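Uncharacterized protein (Bacteroides uniformis, PDB 4K61) is of unknown function but belongs to the DUF2874 family and probably adopts the PepSY-like fold of putative beta-lactamase-inhibitor-like proteins. Local coordinates at residues M37-W45 with Q55-E64; K93-E101 with Q112-I122. All coordinates share one frame; numbering follows the deposited sequence.

Contact 1 (M37-W45 with Q55-E64); sequences MNGFDTKVW and QQTDWETMDE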
loop_
_atom_site.group_PDB
_atom_site.type_symbol
_atom_site.label_atom_id
_atom_site.label_comp_id
_atom_site.label_asym_id
_atom_site.label_seq_id
_atom_site.Cartn_x
_atom_site.Cartn_y
_atom_site.Cartn_z
HETATM N N MSE A 37 12.567 1.519 5.106
HETATM C CA MSE A 37 12.497 1.536 6.566
HETATM C C MSE A 37 12.738 0.132 7.055
HETATM O O MSE A 37 11.915 -0.777 6.859
HETATM C CB MSE A 37 11.150 2.193 6.918
HETATM C CG MSE A 37 10.990 2.629 8.338
HETATM SE SE MSE A 37 12.500 3.724 8.965
HETATM C CE MSE A 37 12.280 5.196 7.814
ATOM N N ASN A 38 13.867 -0.095 7.721
ATOM C CA ASN A 38 14.221 -1.420 8.203
ATOM C C ASN A 38 14.148 -2.488 7.140
ATOM O O ASN A 38 13.738 -3.608 7.400
ATOM C CB ASN A 38 13.321 -1.835 9.379
ATOM C CG ASN A 38 13.989 -1.646 10.716
ATOM O OD1 ASN A 38 15.072 -1.078 10.810
ATOM N ND2 ASN A 38 13.358 -2.161 11.751
ATOM N N GLY A 39 14.556 -2.155 5.924
ATOM C CA GLY A 39 14.574 -3.129 4.872
ATOM C C GLY A 39 13.275 -3.337 4.130
ATOM O O GLY A 39 13.229 -4.157 3.228
ATOM N N PHE A 40 12.249 -2.570 4.463
ATOM C CA PHE A 40 10.960 -2.670 3.804
ATOM C C PHE A 40 10.726 -1.391 3.033
ATOM O O PHE A 40 10.846 -0.287 3.596
ATOM C CB PHE A 40 9.847 -2.844 4.847
ATOM C CG PHE A 40 9.812 -4.199 5.431
ATOM C CD1 PHE A 40 10.605 -4.509 6.543
ATOM C CD2 PHE A 40 9.030 -5.180 4.876
ATOM C CE1 PHE A 40 10.585 -5.775 7.087
ATOM C CE2 PHE A 40 9.002 -6.457 5.426
ATOM C CZ PHE A 40 9.796 -6.757 6.516
ATOM N N ASP A 41 10.318 -1.519 1.783
ATOM C CA ASP A 41 9.868 -0.379 1.040
ATOM C C ASP A 41 8.647 0.234 1.724
ATOM O O ASP A 41 7.686 -0.461 2.065
ATOM C CB ASP A 41 9.499 -0.729 -0.389
ATOM C CG ASP A 41 9.021 0.502 -1.157
ATOM O OD1 ASP A 41 9.858 1.392 -1.426
ATOM O OD2 ASP A 41 7.821 0.612 -1.423
ATOM N N THR A 42 8.703 1.541 1.918
ATOM C CA THR A 42 7.669 2.309 2.610
ATOM C C THR A 42 7.313 3.517 1.792
ATOM O O THR A 42 8.188 4.199 1.275
ATOM C CB THR A 42 8.165 2.770 4.000
ATOM O OG1 THR A 42 8.654 1.637 4.732
ATOM C CG2 THR A 42 7.095 3.487 4.810
ATOM N N LYS A 43 6.015 3.781 1.668
ATOM C CA LYS A 43 5.534 4.917 0.945
ATOM C C LYS A 43 4.595 5.689 1.828
ATOM O O LYS A 43 3.784 5.121 2.570
ATOM C CB LYS A 43 4.820 4.527 -0.363
ATOM C CG LYS A 43 5.757 4.082 -1.469
ATOM C CD LYS A 43 4.974 3.636 -2.697
ATOM C CE LYS A 43 5.885 3.318 -3.857
ATOM N NZ LYS A 43 6.610 2.050 -3.608
ATOM N N VAL A 44 4.734 7.001 1.788
ATOM C CA VAL A 44 3.879 7.853 2.589
ATOM C C VAL A 44 3.334 8.955 1.677
ATOM O O VAL A 44 4.081 9.579 0.908
ATOM C CB VAL A 44 4.616 8.509 3.770
ATOM C CG1 VAL A 44 3.666 9.349 4.584
ATOM C CG2 VAL A 44 5.229 7.476 4.695
ATOM N N TRP A 45 2.022 9.126 1.744
ATOM C CA TRP A 45 1.296 10.108 0.933
ATOM C C TRP A 45 1.066 11.342 1.776
ATOM O O TRP A 45 0.555 11.216 2.910
ATOM C CB TRP A 45 -0.080 9.566 0.492
ATOM C CG TRP A 45 -0.050 8.663 -0.726
ATOM C CD1 TRP A 45 -0.509 8.953 -1.975
ATOM C CD2 TRP A 45 0.463 7.325 -0.793
ATOM N NE1 TRP A 45 -0.296 7.900 -2.824
ATOM C CE2 TRP A 45 0.280 6.877 -2.115
ATOM C CE3 TRP A 45 1.051 6.451 0.142
ATOM C CZ2 TRP A 45 0.678 5.622 -2.532
ATOM C CZ3 TRP A 45 1.422 5.185 -0.281
ATOM C CH2 TRP A 45 1.254 4.793 -1.601
ATOM N N GLN A 55 -0.026 5.506 4.507
ATOM C CA GLN A 55 1.279 4.894 4.453
ATOM C C GLN A 55 1.124 3.446 4.018
ATOM O O GLN A 55 0.169 2.789 4.393
ATOM C CB GLN A 55 1.939 4.916 5.820
ATOM C CG GLN A 55 3.255 4.132 5.896
ATOM C CD GLN A 55 3.897 4.312 7.253
ATOM O OE1 GLN A 55 4.587 5.299 7.500
ATOM N NE2 GLN A 55 3.648 3.376 8.147
ATOM N N GLN A 56 2.052 2.991 3.206
ATOM C CA GLN A 56 2.080 1.619 2.773
ATOM C C GLN A 56 3.422 1.013 3.070
ATOM O O GLN A 56 4.475 1.581 2.776
ATOM C CB GLN A 56 1.764 1.513 1.292
ATOM C CG GLN A 56 0.324 1.888 0.966
ATOM C CD GLN A 56 0.014 1.813 -0.508
ATOM O OE1 GLN A 56 0.819 1.378 -1.331
ATOM N NE2 GLN A 56 -1.181 2.260 -0.860
ATOM N N THR A 57 3.380 -0.192 3.630
ATOM C CA THR A 57 4.595 -0.988 3.799
ATOM C C THR A 57 4.495 -2.222 2.911
ATOM O O THR A 57 3.506 -2.966 2.933
ATOM C CB THR A 57 4.719 -1.421 5.265
ATOM O OG1 THR A 57 4.739 -0.254 6.090
ATOM C CG2 THR A 57 5.959 -2.229 5.514
ATOM N N ASP A 58 5.508 -2.394 2.078
ATOM C CA ASP A 58 5.543 -3.479 1.115
ATOM C C ASP A 58 6.084 -4.687 1.814
ATOM O O ASP A 58 7.275 -4.867 1.965
ATOM C CB ASP A 58 6.405 -3.104 -0.082
ATOM C CG ASP A 58 6.361 -4.140 -1.187
ATOM O OD1 ASP A 58 5.737 -5.196 -1.001
ATOM O OD2 ASP A 58 6.964 -3.895 -2.255
ATOM N N TRP A 59 5.163 -5.525 2.253
ATOM C CA TRP A 59 5.505 -6.726 2.967
ATOM C C TRP A 59 6.057 -7.808 2.055
ATOM O O TRP A 59 6.798 -8.667 2.501
ATOM C CB TRP A 59 4.273 -7.249 3.698
ATOM C CG TRP A 59 4.043 -6.685 5.079
ATOM C CD1 TRP A 59 4.972 -6.122 5.929
ATOM C CD2 TRP A 59 2.837 -6.753 5.821
ATOM N NE1 TRP A 59 4.374 -5.770 7.119
ATOM C CE2 TRP A 59 3.077 -6.173 7.091
ATOM C CE3 TRP A 59 1.573 -7.275 5.550
ATOM C CZ2 TRP A 59 2.084 -6.071 8.071
ATOM C CZ3 TRP A 59 0.595 -7.144 6.481
ATOM C CH2 TRP A 59 0.851 -6.563 7.753
ATOM N N GLU A 60 5.690 -7.754 0.781
ATOM C CA GLU A 60 6.159 -8.639 -0.272
ATOM C C GLU A 60 5.568 -10.054 -0.238
ATOM O O GLU A 60 5.113 -10.548 -1.283
ATOM C CB GLU A 60 7.685 -8.665 -0.364
ATOM C CG GLU A 60 8.213 -7.481 -1.139
ATOM C CD GLU A 60 9.707 -7.323 -1.020
ATOM O OE1 GLU A 60 10.425 -8.343 -1.135
ATOM O OE2 GLU A 60 10.152 -6.175 -0.825
ATOM N N THR A 61 5.513 -10.677 0.940
ATOM C CA THR A 61 4.926 -12.019 1.028
ATOM C C THR A 61 3.882 -12.132 2.119
ATOM O O THR A 61 3.785 -11.264 3.029
ATOM C CB THR A 61 5.987 -13.109 1.274
ATOM O OG1 THR A 61 6.455 -13.023 2.615
ATOM C CG2 THR A 61 7.156 -12.976 0.313
HETATM N N MSE A 62 3.144 -13.241 2.049
HETATM C CA MSE A 62 2.090 -13.526 3.019
HETATM C C MSE A 62 2.677 -13.831 4.375
HETATM O O MSE A 62 1.944 -13.870 5.356
HETATM C CB MSE A 62 1.198 -14.681 2.549
HETATM C CG MSE A 62 0.490 -14.380 1.224
HETATM SE SE MSE A 62 -0.871 -12.982 1.488
HETATM C CE MSE A 62 -2.200 -14.090 2.451
ATOM N N ASP A 63 3.989 -14.083 4.450
ATOM C CA ASP A 63 4.688 -14.355 5.717
ATOM C C ASP A 63 4.417 -13.290 6.783
ATOM O O ASP A 63 4.452 -13.576 7.967
ATOM C CB ASP A 63 6.219 -14.375 5.519
ATOM C CG ASP A 63 6.716 -15.560 4.692
ATOM O OD1 ASP A 63 5.894 -16.368 4.203
ATOM O OD2 ASP A 63 7.961 -15.663 4.547
ATOM N N GLU A 64 4.153 -12.072 6.331
ATOM C CA GLU A 64 4.029 -10.895 7.194
ATOM C C GLU A 64 2.620 -10.573 7.655
ATOM O O GLU A 64 2.458 -9.730 8.540
ATOM C CB GLU A 64 4.581 -9.672 6.475
ATOM C CG GLU A 64 6.050 -9.773 6.100
ATOM C CD GLU A 64 6.975 -9.686 7.302
ATOM O OE1 GLU A 64 6.540 -9.276 8.392
ATOM O OE2 GLU A 64 8.164 -10.000 7.163
HETATM O O HOH W 1 9.667 -4.108 0.872
HETATM O O HOH W 2 5.248 0.576 -0.033
HETATM O O HOH W 3 7.240 0.706 7.000
#

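Contact 2 (K93-E101 with Q112-I122); sequences KWQSIVAVE and QILFTPTGEII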
loop_
_atom_site.group_PDB
_atom_site.type_symbol
_atom_site.label_atom_id
_atom_site.label_comp_id
_atom_site.label_asym_id
_atom_site.label_seq_id
_atom_site.Cartn_x
_atom_site.Cartn_y
_atom_site.Cartn_z
ATOM N N LYS A 93 -6.610 8.059 10.507
ATOM C CA LYS A 93 -7.893 7.976 11.216
ATOM C C LYS A 93 -8.794 6.799 10.848
ATOM O O LYS A 93 -9.904 6.712 11.343
ATOM C CB LYS A 93 -8.678 9.273 11.001
ATOM C CG LYS A 93 -7.932 10.510 11.478
ATOM C CD LYS A 93 -8.740 11.781 11.272
ATOM C CE LYS A 93 -7.901 13.010 11.573
ATOM N NZ LYS A 93 -8.750 14.241 11.562
ATOM N N TRP A 94 -8.342 5.915 9.974
ATOM C CA TRP A 94 -9.147 4.755 9.576
ATOM C C TRP A 94 -8.429 3.475 9.912
ATOM O O TRP A 94 -7.216 3.485 10.135
ATOM C CB TRP A 94 -9.387 4.764 8.088
ATOM C CG TRP A 94 -9.879 6.064 7.539
ATOM C CD1 TRP A 94 -10.592 7.048 8.193
ATOM C CD2 TRP A 94 -9.757 6.498 6.191
ATOM N NE1 TRP A 94 -10.871 8.066 7.328
ATOM C CE2 TRP A 94 -10.371 7.762 6.097
ATOM C CE3 TRP A 94 -9.158 5.965 5.067
ATOM C CZ2 TRP A 94 -10.428 8.476 4.902
ATOM C CZ3 TRP A 94 -9.205 6.668 3.887
ATOM C CH2 TRP A 94 -9.833 7.915 3.809
ATOM N N GLN A 95 -9.176 2.368 9.910
ATOM C CA GLN A 95 -8.598 1.028 10.151
ATOM C C GLN A 95 -7.608 0.645 9.062
ATOM O O GLN A 95 -7.775 0.961 7.871
ATOM C CB GLN A 95 -9.686 -0.071 10.238
ATOM C CG GLN A 95 -9.166 -1.434 10.704
ATOM C CD GLN A 95 -10.292 -2.403 11.038
ATOM O OE1 GLN A 95 -10.442 -2.820 12.167
ATOM N NE2 GLN A 95 -11.086 -2.765 10.039
ATOM N N SER A 96 -6.574 -0.077 9.469
ATOM C CA SER A 96 -5.584 -0.565 8.505
ATOM C C SER A 96 -6.173 -1.665 7.596
ATOM O O SER A 96 -7.177 -2.310 7.900
ATOM C CB SER A 96 -4.359 -1.111 9.225
ATOM O OG SER A 96 -3.730 -0.067 9.950
ATOM N N ILE A 97 -5.502 -1.877 6.483
ATOM C CA ILE A 97 -5.932 -2.828 5.452
ATOM C C ILE A 97 -4.743 -3.646 5.007
ATOM O O ILE A 97 -3.648 -3.086 4.814
ATOM C CB ILE A 97 -6.523 -2.076 4.237
ATOM C CG1 ILE A 97 -7.836 -1.399 4.618
ATOM C CG2 ILE A 97 -6.713 -3.016 3.046
ATOM C CD1 ILE A 97 -8.318 -0.439 3.536
ATOM N N VAL A 98 -4.931 -4.964 4.813
ATOM C CA VAL A 98 -3.959 -5.769 4.079
ATOM C C VAL A 98 -4.432 -5.869 2.619
ATOM O O VAL A 98 -5.510 -6.408 2.355
ATOM C CB VAL A 98 -3.786 -7.196 4.624
ATOM C CG1 VAL A 98 -2.675 -7.929 3.891
ATOM C CG2 VAL A 98 -3.486 -7.180 6.109
ATOM N N ALA A 99 -3.640 -5.343 1.692
ATOM C CA ALA A 99 -3.990 -5.383 0.285
ATOM C C ALA A 99 -3.178 -6.499 -0.375
ATOM O O ALA A 99 -1.921 -6.519 -0.327
ATOM C CB ALA A 99 -3.717 -4.059 -0.382
ATOM N N VAL A 100 -3.886 -7.465 -0.949
ATOM C CA VAL A 100 -3.223 -8.604 -1.597
ATOM C C VAL A 100 -3.522 -8.576 -3.091
ATOM O O VAL A 100 -4.679 -8.455 -3.490
ATOM C CB VAL A 100 -3.727 -9.934 -1.035
ATOM C CG1 VAL A 100 -3.060 -11.069 -1.772
ATOM C CG2 VAL A 100 -3.474 -9.994 0.459
ATOM N N GLU A 101 -2.479 -8.669 -3.917
ATOM C CA GLU A 101 -2.673 -8.769 -5.363
ATOM C C GLU A 101 -2.308 -10.164 -5.827
ATOM O O GLU A 101 -1.230 -10.665 -5.483
ATOM C CB GLU A 101 -1.867 -7.735 -6.142
ATOM C CG GLU A 101 -2.288 -7.732 -7.605
ATOM C CD GLU A 101 -1.919 -6.460 -8.366
ATOM O OE1 GLU A 101 -1.773 -5.390 -7.725
ATOM O OE2 GLU A 101 -1.843 -6.526 -9.619
ATOM N N GLN A 112 -7.116 -7.496 -6.901
ATOM C CA GLN A 112 -6.696 -6.910 -5.657
ATOM C C GLN A 112 -7.778 -7.140 -4.611
ATOM O O GLN A 112 -8.952 -6.748 -4.813
ATOM C CB GLN A 112 -6.444 -5.438 -5.814
ATOM C CG GLN A 112 -6.036 -4.740 -4.516
ATOM C CD GLN A 112 -6.094 -3.229 -4.686
ATOM O OE1 GLN A 112 -7.180 -2.613 -4.669
ATOM N NE2 GLN A 112 -4.933 -2.633 -4.839
ATOM N N ILE A 113 -7.386 -7.720 -3.492
ATOM C CA ILE A 113 -8.323 -8.037 -2.409
ATOM C C ILE A 113 -7.892 -7.279 -1.154
ATOM O O ILE A 113 -6.718 -7.345 -0.739
ATOM C CB ILE A 113 -8.328 -9.570 -2.133
ATOM C CG1 ILE A 113 -8.510 -10.390 -3.426
ATOM C CG2 ILE A 113 -9.433 -9.927 -1.153
ATOM C CD1 ILE A 113 -7.227 -10.967 -3.975
ATOM N N LEU A 114 -8.847 -6.575 -0.541
ATOM C CA LEU A 114 -8.612 -5.779 0.659
ATOM C C LEU A 114 -9.220 -6.495 1.856
ATOM O O LEU A 114 -10.384 -6.822 1.844
ATOM C CB LEU A 114 -9.190 -4.400 0.507
ATOM C CG LEU A 114 -8.784 -3.617 -0.732
ATOM C CD1 LEU A 114 -9.391 -2.217 -0.648
ATOM C CD2 LEU A 114 -7.270 -3.558 -0.894
ATOM N N PHE A 115 -8.362 -6.781 2.839
ATOM C CA PHE A 115 -8.738 -7.446 4.055
ATOM C C PHE A 115 -8.600 -6.492 5.244
ATOM O O PHE A 115 -7.638 -5.706 5.313
ATOM C CB PHE A 115 -7.794 -8.608 4.334
ATOM C CG PHE A 115 -7.852 -9.722 3.342
ATOM C CD1 PHE A 115 -7.052 -9.713 2.211
ATOM C CD2 PHE A 115 -8.693 -10.811 3.560
ATOM C CE1 PHE A 115 -7.068 -10.788 1.330
ATOM C CE2 PHE A 115 -8.747 -11.850 2.671
ATOM C CZ PHE A 115 -7.933 -11.856 1.558
ATOM N N THR A 116 -9.496 -6.596 6.219
ATOM C CA THR A 116 -9.243 -6.004 7.520
ATOM C C THR A 116 -8.148 -6.836 8.220
ATOM O O THR A 116 -7.858 -7.962 7.802
ATOM C CB THR A 116 -10.490 -6.037 8.421
ATOM O OG1 THR A 116 -10.837 -7.392 8.713
ATOM C CG2 THR A 116 -11.654 -5.362 7.729
ATOM N N PRO A 117 -7.564 -6.292 9.294
ATOM C CA PRO A 117 -6.510 -7.058 9.970
ATOM C C PRO A 117 -7.010 -8.366 10.591
ATOM O O PRO A 117 -6.202 -9.250 10.883
ATOM C CB PRO A 117 -6.003 -6.073 11.034
ATOM C CG PRO A 117 -6.334 -4.717 10.488
ATOM C CD PRO A 117 -7.675 -4.930 9.843
ATOM N N THR A 118 -8.319 -8.503 10.789
ATOM C CA THR A 118 -8.900 -9.749 11.297
ATOM C C THR A 118 -9.412 -10.666 10.180
ATOM O O THR A 118 -10.073 -11.651 10.445
ATOM C CB THR A 118 -10.042 -9.469 12.312
ATOM O OG1 THR A 118 -10.989 -8.540 11.768
ATOM C CG2 THR A 118 -9.479 -8.899 13.609
ATOM N N GLY A 119 -9.133 -10.328 8.932
ATOM C CA GLY A 119 -9.398 -11.217 7.796
ATOM C C GLY A 119 -10.729 -11.112 7.092
ATOM O O GLY A 119 -11.032 -11.922 6.202
ATOM N N GLU A 120 -11.512 -10.084 7.401
ATOM C CA GLU A 120 -12.743 -9.901 6.664
ATOM C C GLU A 120 -12.399 -9.244 5.330
ATOM O O GLU A 120 -11.612 -8.315 5.285
ATOM C CB GLU A 120 -13.721 -9.068 7.458
ATOM C CG GLU A 120 -14.278 -9.852 8.649
ATOM C CD GLU A 120 -13.416 -9.759 9.884
ATOM O OE1 GLU A 120 -12.738 -8.724 10.053
ATOM O OE2 GLU A 120 -13.458 -10.711 10.720
ATOM N N ILE A 121 -12.994 -9.741 4.256
ATOM C CA ILE A 121 -12.801 -9.128 2.957
ATOM C C ILE A 121 -13.731 -7.944 2.832
ATOM O O ILE A 121 -14.937 -8.122 2.907
ATOM C CB ILE A 121 -13.080 -10.111 1.836
ATOM C CG1 ILE A 121 -12.035 -11.241 1.883
ATOM C CG2 ILE A 121 -12.999 -9.404 0.481
ATOM C CD1 ILE A 121 -12.354 -12.386 0.966
ATOM N N ILE A 122 -13.187 -6.751 2.581
ATOM C CA ILE A 122 -14.003 -5.570 2.442
ATOM C C ILE A 122 -14.224 -5.151 0.977
ATOM O O ILE A 122 -15.201 -4.496 0.663
ATOM C CB ILE A 122 -13.492 -4.404 3.308
ATOM C CG1 ILE A 122 -12.071 -4.032 2.975
ATOM C CG2 ILE A 122 -13.554 -4.795 4.797
ATOM C CD1 ILE A 122 -11.462 -3.038 3.958
HETATM O O HOH W 4 -10.324 -5.813 12.082
HETATM O O HOH W 5 -2.677 -4.394 -4.928
#

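Contact 1 (M37-W45 with Q55-E64)
Gln56 brings its amide obliquely to the six-membered ring of Trp45, CD standing 3.4 Å from CH2, with the amide and indole planes turned 46° apart. CG of Gln56, anti to the carbonyl carbon (chi1 -68°), also touches the ring at CZ3, and the chain extended beyond it carries NE2 on to the carbonyl of Leu134; the indole NE1, for its part, is bonded to Asp27. Beneath this pair the backbones join as antiparallel strands. Lys43 and Gln56 form a hydrogen-bonded pair, and the N-H of Asp58 runs almost straight to the O of Asp41 (2.9 Å). On the face of Thr42, Val44, Gln55 and Thr57, Gln55 lies alongside the CG2 methyls of Thr42 and Val44, its CG nearer the first and its OE1 nearer the second; OE1 is bonded to Tyr16. Water 3 joins the hydroxyls of Thr42 and Thr57.

Farther on, the Phe40 ring takes the O of Asp58 at its edge, 3.4 Å from CD2. A carboxylate oxygen of Glu64, OE2, also lies near the ring plane, 3.7 Å from CZ, with the carboxylate 86° from the ring. Asp41 and Asp58 cross with their CB atoms 3.9 Å apart. The seam is partly polar: waters bridge the two strands, and Lys43, its NZ 2.9 Å from Asp41 OD2 and also paired with Asp34, probably offsets the negative charge gathered there.

Contact 2 (K93-E101 with Q112-I122)
The Phe115 ring has two carbonyl oxygens in its plane at the edge, that of Val98, 3.6 Å from CD1, and that of Gly119. Val100 approaches the same ring obliquely, CG2 lying 3.8 Å from CE1, and the helix 67-75 adds Val69, Ala72 and Phe73 around the phenyl group. CG of Phe115 is anti to its carbonyl carbon (chi1 -65°), which swings the ring along the strand toward Val100. The flat amide of Gln95 lies by the turn that follows: its CD is 3.8 Å from CD of Pro117, its NE2 meets the CG2 methyl of Thr116, and water 4 links its OE1 to the Thr118 hydroxyl. Pro117 CD also sits 3.3 Å from the O of Ser96.

Between these ends four backbone bonds join Val98 to Phe115 and Val100 to Ile113, the N-H of Val100 reaching the O of Ile113 at 2.8 Å and 174°. On the face of Ala99 and Leu114 the middle is apolar: Ala99 CB touches Leu114 CD2 at 3.6 Å, and Ile97 places CG2 on Leu114 CB and CG1 near Ile122 CD1, with Phe139 of the C-terminal helix packing on both Ile97 and Leu114. Glu101 and Gln112 make the polar end of that same face, where Gln112 OE1 is bonded to Arg125. This is an antiparallel beta hairpin whose second strand turns through the type I turn Thr116-Gly119 into the edge strand 121-126, a beta meander within a continuous antiparallel sheet with helices packed on its faces.

How the contacts relate
From the N terminus, the helix 6-15 and the strands 23-27 and 30-37 come first; contact 1 then closes the hairpin of strands 40-46 and 52-58. The chain goes on through the helix 67-75 and strand 82-90 before contact 2 closes a second hairpin, 97-103 with 110-115. The two loops follow in series, neither nested nor crossed. Strand 82-90 lies between the hairpins in the antiparallel sheet, bonding to both; throughout the sheet the strand order follows the sequence. Although their centres are about 15 Å apart, the contacts touch: Trp59 CZ3 packs on Val98 CG2 at 4.1 Å, and selenomethionine Met62 reaches Val100, carrying the segment after the first hairpin over the second.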